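Local coordinates for protein diacylglycerol kinase (Bacillus anthracis, PDB 3S40) that probably phosphorylates diacylglycerol to phosphatidic acid, with ATP as the likely phosphate donor, at residues D194-V199 against I226-S231. Numbering follows the deposited sequence.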
ATOM      1  N   ASP A 194     -16.846 -15.863 -14.629  1.00 66.62           N
ATOM      2  CA  ASP A 194     -18.140 -15.271 -14.322  1.00 67.36           C
ATOM      3  C   ASP A 194     -18.298 -13.854 -14.855  1.00 53.22           C
ATOM      4  O   ASP A 194     -17.415 -13.316 -15.523  1.00 56.94           O
ATOM      5  CB  ASP A 194     -18.397 -15.290 -12.812  1.00 76.93           C
ATOM      6  CG  ASP A 194     -19.792 -15.775 -12.465  1.00 84.63           C
ATOM      7  OD1 ASP A 194     -20.198 -16.840 -12.984  1.00 84.83           O
ATOM      8  OD2 ASP A 194     -20.483 -15.089 -11.682  1.00 87.80           O
ATOM      9  N   GLU A 195     -19.449 -13.270 -14.554  1.00 55.03           N
ATOM     10  CA  GLU A 195     -19.765 -11.904 -14.925  1.00 58.99           C
ATOM     11  C   GLU A 195     -19.576 -11.047 -13.686  1.00 54.47           C
ATOM     12  O   GLU A 195     -20.272 -11.231 -12.682  1.00 54.75           O
ATOM     13  CB  GLU A 195     -21.220 -11.819 -15.395  1.00 71.15           C
ATOM     14  CG  GLU A 195     -21.583 -10.563 -16.176  1.00 74.70           C
ATOM     15  CD  GLU A 195     -21.111 -10.615 -17.619  1.00 78.18           C
ATOM     16  OE1 GLU A 195     -20.342 -11.539 -17.964  1.00 74.62           O
ATOM     17  OE2 GLU A 195     -21.512  -9.733 -18.408  1.00 82.97           O
ATOM     18  N   ALA A 196     -18.630 -10.116 -13.757  1.00 50.62           N
ATOM     19  CA  ALA A 196     -18.279  -9.285 -12.609  1.00 50.76           C
ATOM     20  C   ALA A 196     -18.446  -7.813 -12.911  1.00 46.66           C
ATOM     21  O   ALA A 196     -18.252  -7.376 -14.041  1.00 50.39           O
ATOM     22  CB  ALA A 196     -16.838  -9.552 -12.183  1.00 45.46           C
ATOM     23  N   VAL A 197     -18.790  -7.047 -11.886  1.00 43.64           N
ATOM     24  CA  VAL A 197     -18.802  -5.597 -12.002  1.00 44.27           C
ATOM     25  C   VAL A 197     -17.466  -5.023 -11.511  1.00 44.71           C
ATOM     26  O   VAL A 197     -17.028  -3.959 -11.958  1.00 38.88           O
ATOM     27  CB  VAL A 197     -19.990  -4.971 -11.233  1.00 48.11           C
ATOM     28  CG1 VAL A 197     -20.264  -5.723  -9.935  1.00 43.11           C
ATOM     29  CG2 VAL A 197     -19.729  -3.502 -10.959  1.00 57.57           C
ATOM     30  N   LEU A 198     -16.813  -5.747 -10.603  1.00 37.20           N
ATOM     31  CA  LEU A 198     -15.556  -5.291 -10.013  1.00 40.23           C
ATOM     32  C   LEU A 198     -14.618  -6.456  -9.688  1.00 34.78           C
ATOM     33  O   LEU A 198     -15.037  -7.474  -9.141  1.00 42.68           O
ATOM     34  CB  LEU A 198     -15.840  -4.478  -8.748  1.00 38.49           C
ATOM     35  CG  LEU A 198     -14.636  -4.092  -7.889  1.00 45.58           C
ATOM     36  CD1 LEU A 198     -13.914  -2.884  -8.475  1.00 45.99           C
ATOM     37  CD2 LEU A 198     -15.071  -3.807  -6.470  1.00 48.08           C
ATOM     38  N   VAL A 199     -13.346  -6.311 -10.033  1.00 36.63           N
ATOM     39  CA  VAL A 199     -12.356  -7.316  -9.667  1.00 32.47           C
ATOM     40  C   VAL A 199     -11.190  -6.669  -8.947  1.00 40.35           C
ATOM     41  O   VAL A 199     -10.615  -5.693  -9.422  1.00 40.54           O
ATOM     42  CB  VAL A 199     -11.816  -8.061 -10.884  1.00 39.43           C
ATOM     43  CG1 VAL A 199     -10.797  -9.104 -10.447  1.00 37.04           C
ATOM     44  CG2 VAL A 199     -12.970  -8.710 -11.660  1.00 44.52           C
ATOM     45  N   ILE A 226      -7.983 -12.194  -3.781  1.00 36.74           N
ATOM     46  CA  ILE A 226      -8.822 -11.945  -4.937  1.00 38.17           C
ATOM     47  C   ILE A 226     -10.226 -11.666  -4.437  1.00 34.41           C
ATOM     48  O   ILE A 226     -10.759 -12.400  -3.606  1.00 36.08           O
ATOM     49  CB  ILE A 226      -8.881 -13.166  -5.860  1.00 36.06           C
ATOM     50  CG1 ILE A 226      -7.476 -13.557  -6.325  1.00 33.67           C
ATOM     51  CG2 ILE A 226      -9.814 -12.897  -7.031  1.00 35.33           C
ATOM     52  CD1 ILE A 226      -7.444 -14.801  -7.197  1.00 51.93           C
ATOM     53  N   PHE A 227     -10.827 -10.607  -4.953  1.00 29.77           N
ATOM     54  CA  PHE A 227     -12.158 -10.218  -4.524  1.00 25.12           C
ATOM     55  C   PHE A 227     -12.949  -9.788  -5.755  1.00 28.00           C
ATOM     56  O   PHE A 227     -12.579  -8.835  -6.463  1.00 25.64           O
ATOM     57  CB  PHE A 227     -12.063  -9.075  -3.503  1.00 37.86           C
ATOM     58  CG  PHE A 227     -13.377  -8.716  -2.852  1.00 31.13           C
ATOM     59  CD1 PHE A 227     -13.828  -9.409  -1.746  1.00 35.55           C
ATOM     60  CD2 PHE A 227     -14.154  -7.685  -3.355  1.00 31.46           C
ATOM     61  CE1 PHE A 227     -15.031  -9.078  -1.140  1.00 36.47           C
ATOM     62  CE2 PHE A 227     -15.360  -7.344  -2.755  1.00 39.50           C
ATOM     63  CZ  PHE A 227     -15.796  -8.040  -1.647  1.00 35.97           C
ATOM     64  N   VAL A 228     -14.033 -10.505  -6.018  1.00 33.65           N
ATOM     65  CA  VAL A 228     -14.857 -10.232  -7.183  1.00 37.01           C
ATOM     66  C   VAL A 228     -16.283  -9.893  -6.780  1.00 34.69           C
ATOM     67  O   VAL A 228     -16.918 -10.639  -6.041  1.00 34.28           O
ATOM     68  CB  VAL A 228     -14.901 -11.444  -8.107  1.00 44.09           C
ATOM     69  CG1 VAL A 228     -15.792 -11.151  -9.307  1.00 44.22           C
ATOM     70  CG2 VAL A 228     -13.494 -11.821  -8.549  1.00 32.02           C
ATOM     71  N   VAL A 229     -16.800  -8.765  -7.244  1.00 37.57           N
ATOM     72  CA  VAL A 229     -18.214  -8.520  -7.016  1.00 44.03           C
ATOM     73  C   VAL A 229     -18.985  -8.852  -8.283  1.00 53.00           C
ATOM     74  O   VAL A 229     -18.757  -8.256  -9.333  1.00 54.54           O
ATOM     75  CB  VAL A 229     -18.508  -7.100  -6.580  1.00 40.27           C
ATOM     76  CG1 VAL A 229     -19.998  -6.966  -6.243  1.00 38.71           C
ATOM     77  CG2 VAL A 229     -17.647  -6.735  -5.378  1.00 40.71           C
ATOM     78  N   LYS A 230     -19.882  -9.824  -8.178  1.00 61.90           N
ATOM     79  CA  LYS A 230     -20.626 -10.296  -9.336  1.00 72.20           C
ATOM     80  C   LYS A 230     -21.681  -9.277  -9.737  1.00 74.11           C
ATOM     81  O   LYS A 230     -22.028  -8.390  -8.957  1.00 70.41           O
ATOM     82  CB  LYS A 230     -21.266 -11.651  -9.034  1.00 74.39           C
ATOM     83  CG  LYS A 230     -20.284 -12.652  -8.445  1.00 79.31           C
ATOM     84  CD  LYS A 230     -20.937 -13.989  -8.131  1.00 87.49           C
ATOM     85  CE  LYS A 230     -19.957 -14.916  -7.415  1.00 93.98           C
ATOM     86  NZ  LYS A 230     -20.536 -16.254  -7.095  1.00 96.99           N
ATOM     87  N   SER A 231     -22.177  -9.402 -10.962  1.00 76.21           N
ATOM     88  CA  SER A 231     -23.202  -8.501 -11.476  1.00 78.34           C
ATOM     89  C   SER A 231     -24.382  -8.353 -10.513  1.00 71.13           C
ATOM     90  O   SER A 231     -25.101  -7.354 -10.542  1.00 69.50           O
ATOM     91  CB  SER A 231     -23.689  -9.000 -12.838  1.00 86.46           C
ATOM     92  OG  SER A 231     -23.946 -10.397 -12.807  1.00 83.59           O
TER
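V229 O takes two successive amides of 194-199: V197 N at 2.8 Å, nearly in line with the carbonyl bond, and L198 N by a weak bond at 3.4 Å. V229 N answers with a 2.9 Å bond to L198 O. Two residues facing one make this a classic beta bulge, and here it sits where the chain turns a corner at V197. Strand 190-196, an outer strand of one antiparallel sheet, thus passes into strand 198-202, which pairs with 224-230 in the second sheet of the beta-sandwich-like C-terminal domain. Before the corner, S231 N reaches E195 O at 3.2 Å, coming from above the carbonyl plane. V197 CG1 lies between its own N and carbonyl carbon (chi1 37°), 3.9 Å from V229 CG1 and close to V229 O. L198 and V229 share one face of the sheet; their side chains cross at an oblique angle, CD2 4.0 Å from CG2, and F237 of helix 234-240 touches both. On the opposite face, which carries V228 and V199, V228 CG1 packs tightly against A196 CB (3.5 Å), and I185 of strand 181-187 in the first sheet also touches V228. D194 OD2 lies beside the extended K230 chain, 3.7 Å from CD, while K230 NZ bonds to N252 O.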